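Local coordinates for uncharacterized protein (PDB 2B4W) that is of unknown function but belongs to a family related to the fructosidase-like beta-propellers, so a role in carbohydrate recognition or turnover is possible but unproven, at residues 114-119 with 123-128; 44-49 with 93-98; 204-209 with 267-272. All coordinates share one frame; numbering follows the deposited sequence.

Contact 1. Residues 114-119 with 123-128; sequences FYRGTP and TYFTRG
Arg116 passes along the rim of the Phe125 ring and brings CD over one face. Its chi1 of 61° sets CG between the backbone N and the carbonyl carbon, which turns the chain toward the ring. CB lies 3.9 Å from Phe125 CD1, while CG meets the same CD1 and also skirts Thr123 O. Next, CD comes over the face toward the rim, 3.7 Å from Phe125 CD1, as a CH-pi contact. Beyond the bend at chi3 the guanidinium stands well above the ring, a long and at most weakly attractive cation-pi pair; its firmer partner is Glu92, through a salt bridge from NH2. Thr126 CG2 packs on the opposite face of Phe125, so the ring is clamped between two side chains.

A classic beta bulge, in which Phe125 and Thr126 both face Phe114, probably helps bring Phe125 to this side. Phe125 N bonds to Phe114 O at 2.8 Å, and Thr126 N adds a weak bond to the same oxygen. Past the bulge, Tyr115 pairs with Tyr124, whose ring edge points at the Tyr115 face in a T-shaped stack, planes at 80°. Hairpin strands 110-116 and 121-127 close one edge of a four-stranded antiparallel sheet: 121-127 is its outermost strand, and strand 92-100 flanks 110-116 on the other side.

Contact 2. Residues 44-49 with 93-98; sequences HIYGRV and MIFGGT
Selenium and a phenolic oxygen meet unusually closely here: Met93 SE, a selenomethionine, lies 3.2 Å from Tyr46 OH, inside the usual van der Waals separation. The approach is directional, since the oxygen falls almost in line with the extension of the Met93 CG-SE bond, about 170° at selenium. The side chain gets there by running straight out, CG anti to the backbone N (chi1 -177°), before its methyl group turns aside at chi3. CE then lies in the plane of the Tyr46 ring, at its edge and 3.9 Å from Tyr46 CE2, so that the selenomethionine end makes a Met-aromatic contact along the rim and not over a face.

One face of the same ring is taken by Phe95, whose CE1 stands 3.7 Å above the plane of Tyr46, over its centre. The two rings are inclined at 47°, which makes the pair neither a stack nor a T-shape: Phe95 bears on the tyrosine through CE1 and the adjoining CD1. Trp79 meets both rings, and Phe37 also packs against Tyr46.

The two strands belong to different sheets, 42-50 to the large mixed one and 92-100 to a four-stranded antiparallel one, and side chains alone join them. Tyr46 OH is buried, yet a hydrogen bond to Pro119 O satisfies it. With that bond made to a carbonyl, the selenium probably faces the oxygen's electron density, consistent with a weak chalcogen-type attraction added to dispersion.

Contact 3. Residues 204-209 with 267-272; sequences GCIGHY and SGIVMR
Two isoleucines with different first torsions interlock at this site. Ile206 has CG1 anti to its carbonyl carbon (chi1 -60°) and folds again at chi2, which swings CD1 toward the facing strand. In Ile269, chi1 of 58° puts CG1 between the backbone N and the carbonyl carbon, and CG2, anti to the carbonyl carbon, bears on Ile206. The closest touch is Ile206 CD1 to Ile269 CG2, at 3.9 Å. Ile269 CG2 also reaches Ile206 CG1, and the two CG1 atoms stand 4.1 Å apart. The side chains cross at about a right angle, branch against branch. Lower on the same side chain, Ile206 CG2 rests 4.2 Å from the CA of Gly268, a methyl against main chain.

Gly268 forms a classic beta bulge with Ser267, both facing Tyr280. Phe297 touches both isoleucines, while Tyr196 packs on Ile206 and bonds through its OH to Ile269 O. Strand 203-211, from a five-stranded antiparallel sheet, thus meets strand 264-271 of the mixed sheet through apolar groups. Their attraction is dispersive and hydrophobic, resting on the fit of the branches rather than on any directional bond.

The three contacts illustrate how bonding changes with depth in a molecule built from several beta sheets, probably a propeller as in its relatives. Contact 1 is partly exposed and lies within one sheet, so main-chain bonds carry it and charged or aromatic side chains decorate its faces. Contacts 2 and 3 are buried and join different sheets without main-chain hydrogen bonds between their segments: contact 2 by side chains, aromatic with one selenium, contact 3 by aliphatic side chains plus one glycine CA. Contacts 1 and 2 touch, because strands 110-116 and 92-100 are neighbours in the same sheet. Contact 3 stays apart, about 15 Å from contact 2 between centres, although both reach the large mixed sheet.

Contact 1. Residues 114-119 with 123-128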
loop_
_atom_site.group_PDB
_atom_site.type_symbol
_atom_site.label_atom_id
_atom_site.label_comp_id
_atom_site.label_asym_id
_atom_site.label_seq_id
_atom_site.Cartn_x
_atom_site.Cartn_y
_atom_site.Cartn_z
ATOM N N PHE A 114 -2.284 8.858 11.465
ATOM C CA PHE A 114 -1.357 7.847 11.960
ATOM C C PHE A 114 -1.681 7.496 13.413
ATOM O O PHE A 114 -1.937 8.383 14.225
ATOM C CB PHE A 114 0.108 8.292 11.882
ATOM C CG PHE A 114 0.686 8.301 10.478
ATOM C CD1 PHE A 114 0.494 9.390 9.643
ATOM C CD2 PHE A 114 1.416 7.208 10.036
ATOM C CE1 PHE A 114 1.026 9.382 8.369
ATOM C CE2 PHE A 114 1.959 7.206 8.766
ATOM C CZ PHE A 114 1.748 8.282 7.938
ATOM N N TYR A 115 -1.652 6.213 13.684
ATOM C CA TYR A 115 -1.975 5.526 14.912
ATOM C C TYR A 115 -0.829 4.567 15.234
ATOM O O TYR A 115 -0.191 4.046 14.313
ATOM C CB TYR A 115 -3.253 4.691 14.851
ATOM C CG TYR A 115 -4.469 5.419 14.351
ATOM C CD1 TYR A 115 -4.536 5.801 13.020
ATOM C CD2 TYR A 115 -5.531 5.723 15.193
ATOM C CE1 TYR A 115 -5.633 6.472 12.531
ATOM C CE2 TYR A 115 -6.644 6.402 14.714
ATOM C CZ TYR A 115 -6.678 6.766 13.381
ATOM O OH TYR A 115 -7.756 7.435 12.846
ATOM N N ARG A 116 -0.615 4.353 16.517
ATOM C CA ARG A 116 0.442 3.413 16.910
ATOM C C ARG A 116 -0.103 2.449 17.953
ATOM O O ARG A 116 -1.086 2.721 18.652
ATOM C CB ARG A 116 1.675 4.140 17.434
ATOM C CG ARG A 116 1.417 4.992 18.669
ATOM C CD ARG A 116 2.581 5.960 18.896
ATOM N NE ARG A 116 3.716 5.244 19.478
ATOM C CZ ARG A 116 4.983 5.638 19.467
ATOM N NH1 ARG A 116 5.341 6.782 18.899
ATOM N NH2 ARG A 116 5.904 4.866 20.039
ATOM N N GLY A 117 0.538 1.290 18.038
ATOM C CA GLY A 117 0.135 0.330 19.040
ATOM C C GLY A 117 0.275 -1.113 18.594
ATOM O O GLY A 117 1.244 -1.515 17.954
ATOM N N THR A 118 -0.727 -1.883 18.988
ATOM C CA THR A 118 -0.921 -3.252 18.530
ATOM C C THR A 118 -2.112 -3.236 17.582
ATOM O O THR A 118 -2.889 -2.281 17.649
ATOM C CB THR A 118 -1.099 -4.188 19.737
ATOM O OG1 THR A 118 -0.945 -5.555 19.346
ATOM C CG2 THR A 118 -2.513 -4.055 20.261
ATOM N N PRO A 119 -2.282 -4.195 16.690
ATOM C CA PRO A 119 -3.320 -4.191 15.638
ATOM C C PRO A 119 -4.751 -4.194 16.205
ATOM O O PRO A 119 -5.657 -3.826 15.442
ATOM C CB PRO A 119 -3.084 -5.515 14.895
ATOM C CG PRO A 119 -1.625 -5.778 15.134
ATOM C CD PRO A 119 -1.423 -5.349 16.575
ATOM N N THR A 123 -3.594 3.820 18.697
ATOM C CA THR A 123 -3.839 5.114 19.323
ATOM C C THR A 123 -3.390 6.213 18.365
ATOM O O THR A 123 -2.218 6.207 18.019
ATOM C CB THR A 123 -3.091 5.279 20.658
ATOM O OG1 THR A 123 -3.524 4.299 21.609
ATOM C CG2 THR A 123 -3.400 6.643 21.277
ATOM N N TYR A 124 -4.311 7.086 17.967
ATOM C CA TYR A 124 -3.944 8.195 17.100
ATOM C C TYR A 124 -2.729 8.920 17.646
ATOM O O TYR A 124 -2.628 9.178 18.849
ATOM C CB TYR A 124 -5.147 9.158 16.956
ATOM C CG TYR A 124 -4.752 10.419 16.215
ATOM C CD1 TYR A 124 -4.696 10.409 14.830
ATOM C CD2 TYR A 124 -4.442 11.606 16.867
ATOM C CE1 TYR A 124 -4.341 11.546 14.127
ATOM C CE2 TYR A 124 -4.075 12.743 16.176
ATOM C CZ TYR A 124 -4.028 12.707 14.800
ATOM O OH TYR A 124 -3.666 13.837 14.116
ATOM N N PHE A 125 -1.757 9.305 16.815
ATOM C CA PHE A 125 -0.722 10.161 17.404
ATOM C C PHE A 125 -0.350 11.309 16.472
ATOM O O PHE A 125 0.211 12.308 16.942
ATOM C CB PHE A 125 0.517 9.376 17.859
ATOM C CG PHE A 125 1.418 8.847 16.757
ATOM C CD1 PHE A 125 1.038 7.726 16.039
ATOM C CD2 PHE A 125 2.624 9.430 16.418
ATOM C CE1 PHE A 125 1.835 7.229 15.025
ATOM C CE2 PHE A 125 3.442 8.944 15.414
ATOM C CZ PHE A 125 3.030 7.831 14.701
ATOM N N THR A 126 -0.604 11.302 15.171
ATOM C CA THR A 126 -0.142 12.396 14.321
ATOM C C THR A 126 -0.760 12.252 12.931
ATOM O O THR A 126 -1.486 11.281 12.711
ATOM C CB THR A 126 1.384 12.445 14.206
ATOM O OG1 THR A 126 1.809 13.780 13.895
ATOM C CG2 THR A 126 1.852 11.578 13.041
ATOM N N ARG A 127 -0.480 13.213 12.053
ATOM C CA ARG A 127 -1.065 13.275 10.732
ATOM C C ARG A 127 -0.240 14.119 9.772
ATOM O O ARG A 127 0.638 14.876 10.158
ATOM C CB ARG A 127 -2.485 13.864 10.798
ATOM C CG ARG A 127 -2.459 15.288 11.372
ATOM C CD ARG A 127 -3.228 16.190 10.425
ATOM N NE ARG A 127 -3.573 17.482 10.976
ATOM C CZ ARG A 127 -3.105 18.674 10.653
ATOM N NH1 ARG A 127 -2.188 18.878 9.714
ATOM N NH2 ARG A 127 -3.581 19.733 11.311
ATOM N N GLY A 128 -0.552 13.976 8.483
ATOM C CA GLY A 128 0.129 14.746 7.456
ATOM C C GLY A 128 -0.545 16.089 7.220
ATOM O O GLY A 128 -1.484 16.451 7.924
#

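Contact 2. Residues 44-49 with 93-98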
loop_
_atom_site.group_PDB
_atom_site.type_symbol
_atom_site.label_atom_id
_atom_site.label_comp_id
_atom_site.label_asym_id
_atom_site.label_seq_id
_atom_site.Cartn_x
_atom_site.Cartn_y
_atom_site.Cartn_z
ATOM N N HIS A 44 -3.853 -11.568 8.847
ATOM C CA HIS A 44 -4.884 -10.539 8.911
ATOM C C HIS A 44 -4.664 -9.533 7.774
ATOM O O HIS A 44 -3.632 -9.477 7.101
ATOM C CB HIS A 44 -4.865 -9.789 10.213
ATOM C CG HIS A 44 -5.257 -10.511 11.450
ATOM N ND1 HIS A 44 -4.391 -11.317 12.148
ATOM C CD2 HIS A 44 -6.438 -10.530 12.130
ATOM C CE1 HIS A 44 -5.034 -11.800 13.198
ATOM N NE2 HIS A 44 -6.282 -11.351 13.225
ATOM N N ILE A 45 -5.704 -8.740 7.563
ATOM C CA ILE A 45 -5.647 -7.668 6.581
ATOM C C ILE A 45 -6.651 -6.568 6.967
ATOM O O ILE A 45 -7.730 -6.893 7.462
ATOM C CB ILE A 45 -5.885 -8.155 5.150
ATOM C CG1 ILE A 45 -5.348 -7.158 4.140
ATOM C CG2 ILE A 45 -7.344 -8.482 4.859
ATOM C CD1 ILE A 45 -5.339 -7.571 2.688
ATOM N N TYR A 46 -6.253 -5.312 6.771
ATOM C CA TYR A 46 -7.223 -4.221 6.853
ATOM C C TYR A 46 -7.777 -3.948 5.458
ATOM O O TYR A 46 -7.022 -3.930 4.485
ATOM C CB TYR A 46 -6.623 -2.917 7.374
ATOM C CG TYR A 46 -6.140 -2.984 8.795
ATOM C CD1 TYR A 46 -7.003 -2.871 9.878
ATOM C CD2 TYR A 46 -4.782 -3.154 9.029
ATOM C CE1 TYR A 46 -6.535 -2.933 11.186
ATOM C CE2 TYR A 46 -4.316 -3.219 10.317
ATOM C CZ TYR A 46 -5.185 -3.108 11.386
ATOM O OH TYR A 46 -4.634 -3.185 12.633
ATOM N N GLY A 47 -9.073 -3.717 5.360
ATOM C CA GLY A 47 -9.691 -3.379 4.093
ATOM C C GLY A 47 -10.516 -2.101 4.179
ATOM O O GLY A 47 -11.057 -1.713 5.215
ATOM N N ARG A 48 -10.582 -1.467 3.020
ATOM C CA ARG A 48 -11.447 -0.305 2.824
ATOM C C ARG A 48 -12.793 -0.836 2.368
ATOM O O ARG A 48 -12.856 -1.570 1.364
ATOM C CB ARG A 48 -10.825 0.671 1.852
ATOM C CG ARG A 48 -11.664 1.753 1.242
ATOM C CD ARG A 48 -10.980 2.436 0.045
ATOM N NE ARG A 48 -11.721 3.606 -0.340
ATOM C CZ ARG A 48 -11.455 4.681 -1.014
ATOM N NH1 ARG A 48 -10.307 4.953 -1.591
ATOM N NH2 ARG A 48 -12.437 5.587 -1.141
ATOM N N VAL A 49 -13.806 -0.580 3.144
ATOM C CA VAL A 49 -15.169 -1.035 3.006
ATOM C C VAL A 49 -16.111 0.120 2.639
ATOM O O VAL A 49 -16.314 1.103 3.338
ATOM C CB VAL A 49 -15.642 -1.724 4.294
ATOM C CG1 VAL A 49 -16.952 -2.455 4.053
ATOM C CG2 VAL A 49 -14.544 -2.681 4.744
HETATM N N MSE A 93 3.163 -1.664 15.485
HETATM C CA MSE A 93 2.400 -1.258 14.320
HETATM C C MSE A 93 2.226 0.274 14.345
HETATM O O MSE A 93 1.855 0.837 15.372
HETATM C CB MSE A 93 1.045 -1.965 14.258
HETATM C CG MSE A 93 0.233 -1.618 13.011
HETATM SE SE MSE A 93 -1.520 -2.409 12.911
HETATM C CE MSE A 93 -0.815 -3.940 11.959
ATOM N N ILE A 94 2.495 0.885 13.219
ATOM C CA ILE A 94 2.182 2.208 12.742
ATOM C C ILE A 94 1.139 1.998 11.631
ATOM O O ILE A 94 1.478 1.546 10.540
ATOM C CB ILE A 94 3.383 2.981 12.254
ATOM C CG1 ILE A 94 4.475 3.217 13.302
ATOM C CG2 ILE A 94 2.966 4.339 11.672
ATOM C CD1 ILE A 94 3.929 3.495 14.682
ATOM N N PHE A 95 -0.094 2.295 11.992
ATOM C CA PHE A 95 -1.269 2.135 11.144
ATOM C C PHE A 95 -1.765 3.512 10.696
ATOM O O PHE A 95 -1.782 4.446 11.493
ATOM C CB PHE A 95 -2.363 1.396 11.865
ATOM C CG PHE A 95 -3.761 1.467 11.264
ATOM C CD1 PHE A 95 -4.158 0.585 10.271
ATOM C CD2 PHE A 95 -4.696 2.394 11.697
ATOM C CE1 PHE A 95 -5.447 0.624 9.748
ATOM C CE2 PHE A 95 -5.980 2.441 11.191
ATOM C CZ PHE A 95 -6.370 1.537 10.219
ATOM N N GLY A 96 -2.152 3.594 9.433
ATOM C CA GLY A 96 -2.644 4.841 8.892
ATOM C C GLY A 96 -3.738 4.641 7.879
ATOM O O GLY A 96 -4.071 3.591 7.325
ATOM N N GLY A 97 -4.365 5.765 7.589
ATOM C CA GLY A 97 -5.460 5.781 6.642
ATOM C C GLY A 97 -5.760 7.241 6.302
ATOM O O GLY A 97 -5.227 8.101 7.008
ATOM N N THR A 98 -6.564 7.396 5.262
ATOM C CA THR A 98 -7.017 8.715 4.839
ATOM C C THR A 98 -8.272 9.120 5.603
ATOM O O THR A 98 -9.258 8.375 5.539
ATOM C CB THR A 98 -7.376 8.814 3.346
ATOM O OG1 THR A 98 -6.246 8.440 2.559
ATOM C CG2 THR A 98 -7.736 10.270 3.018
#

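Contact 3. Residues 204-209 with 267-272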
loop_
_atom_site.group_PDB
_atom_site.type_symbol
_atom_site.label_atom_id
_atom_site.label_comp_id
_atom_site.label_asym_id
_atom_site.label_seq_id
_atom_site.Cartn_x
_atom_site.Cartn_y
_atom_site.Cartn_z
ATOM N N GLY A 204 13.144 -0.914 -0.990
ATOM C CA GLY A 204 12.227 -1.479 -1.941
ATOM C C GLY A 204 10.843 -0.873 -1.783
ATOM O O GLY A 204 10.185 -1.049 -0.759
ATOM N N CYS A 205 10.374 -0.143 -2.799
ATOM C CA CYS A 205 8.995 0.322 -2.742
ATOM C C CYS A 205 8.081 -0.382 -3.738
ATOM O O CYS A 205 8.408 -0.646 -4.912
ATOM C CB CYS A 205 8.890 1.832 -2.974
ATOM S SG CYS A 205 10.049 2.829 -2.024
ATOM N N ILE A 206 6.873 -0.661 -3.215
ATOM C CA ILE A 206 5.750 -1.123 -4.010
ATOM C C ILE A 206 4.735 -0.000 -4.081
ATOM O O ILE A 206 4.319 0.514 -3.046
ATOM C CB ILE A 206 5.122 -2.390 -3.410
ATOM C CG1 ILE A 206 6.114 -3.554 -3.321
ATOM C CG2 ILE A 206 3.856 -2.809 -4.144
ATOM C CD1 ILE A 206 6.611 -3.976 -4.693
ATOM N N GLY A 207 4.313 0.432 -5.267
ATOM C CA GLY A 207 3.324 1.516 -5.285
ATOM C C GLY A 207 2.474 1.550 -6.528
ATOM O O GLY A 207 2.236 0.525 -7.155
ATOM N N HIS A 208 2.014 2.745 -6.895
ATOM C CA HIS A 208 1.157 2.913 -8.055
ATOM C C HIS A 208 1.715 3.983 -8.993
ATOM O O HIS A 208 2.260 4.984 -8.521
ATOM C CB HIS A 208 -0.272 3.246 -7.648
ATOM C CG HIS A 208 -0.635 4.481 -6.914
ATOM N ND1 HIS A 208 -0.479 4.650 -5.555
ATOM C CD2 HIS A 208 -1.208 5.638 -7.351
ATOM C CE1 HIS A 208 -0.910 5.853 -5.199
ATOM N NE2 HIS A 208 -1.359 6.479 -6.277
ATOM N N TYR A 209 1.564 3.724 -10.285
ATOM C CA TYR A 209 1.920 4.712 -11.313
ATOM C C TYR A 209 0.616 4.988 -12.061
ATOM O O TYR A 209 -0.120 4.055 -12.383
ATOM C CB TYR A 209 3.046 4.290 -12.234
ATOM C CG TYR A 209 3.761 5.435 -12.927
ATOM C CD1 TYR A 209 3.245 6.034 -14.069
ATOM C CD2 TYR A 209 4.955 5.929 -12.434
ATOM C CE1 TYR A 209 3.897 7.080 -14.694
ATOM C CE2 TYR A 209 5.623 6.976 -13.050
ATOM C CZ TYR A 209 5.090 7.553 -14.186
ATOM O OH TYR A 209 5.755 8.599 -14.802
ATOM N N SER A 267 -1.307 -2.793 -2.719
ATOM C CA SER A 267 -1.436 -2.944 -1.268
ATOM C C SER A 267 -0.074 -3.245 -0.640
ATOM O O SER A 267 0.396 -2.536 0.239
ATOM C CB SER A 267 -2.443 -4.036 -0.928
ATOM O OG SER A 267 -3.707 -3.741 -1.495
ATOM N N GLY A 268 0.569 -4.298 -1.138
ATOM C CA GLY A 268 1.962 -4.613 -0.816
ATOM C C GLY A 268 2.335 -6.015 -1.253
ATOM O O GLY A 268 1.521 -6.788 -1.787
ATOM N N ILE A 269 3.583 -6.414 -1.016
ATOM C CA ILE A 269 3.973 -7.785 -1.306
ATOM C C ILE A 269 4.238 -8.602 -0.043
ATOM O O ILE A 269 4.568 -8.091 1.026
ATOM C CB ILE A 269 5.253 -7.874 -2.162
ATOM C CG1 ILE A 269 6.388 -7.182 -1.449
ATOM C CG2 ILE A 269 4.988 -7.388 -3.581
ATOM C CD1 ILE A 269 7.770 -7.263 -2.084
ATOM N N VAL A 270 4.082 -9.914 -0.211
ATOM C CA VAL A 270 4.431 -10.856 0.848
ATOM C C VAL A 270 5.477 -11.835 0.311
ATOM O O VAL A 270 5.248 -12.445 -0.731
ATOM C CB VAL A 270 3.204 -11.621 1.355
ATOM C CG1 VAL A 270 3.592 -12.682 2.368
ATOM C CG2 VAL A 270 2.171 -10.680 1.980
HETATM N N MSE A 271 6.599 -11.987 0.993
HETATM C CA MSE A 271 7.638 -12.939 0.612
HETATM C C MSE A 271 7.151 -14.372 0.721
HETATM O O MSE A 271 6.581 -14.829 1.709
HETATM C CB MSE A 271 8.857 -12.715 1.497
HETATM C CG MSE A 271 10.242 -12.874 0.937
HETATM SE SE MSE A 271 10.532 -12.069 -0.795
HETATM C CE MSE A 271 10.935 -13.808 -1.519
ATOM N N ARG A 272 7.382 -15.163 -0.324
ATOM C CA ARG A 272 6.974 -16.565 -0.276
ATOM C C ARG A 272 8.193 -17.458 -0.057
ATOM O O ARG A 272 9.299 -16.997 -0.337
ATOM C CB ARG A 272 6.303 -16.985 -1.582
ATOM C CG ARG A 272 5.004 -16.241 -1.871
ATOM C CD ARG A 272 4.591 -16.429 -3.325
ATOM N NE ARG A 272 4.484 -17.840 -3.652
ATOM C CZ ARG A 272 3.421 -18.617 -3.715
ATOM N NH1 ARG A 272 2.197 -18.177 -3.484
ATOM N NH2 ARG A 272 3.612 -19.895 -4.041
#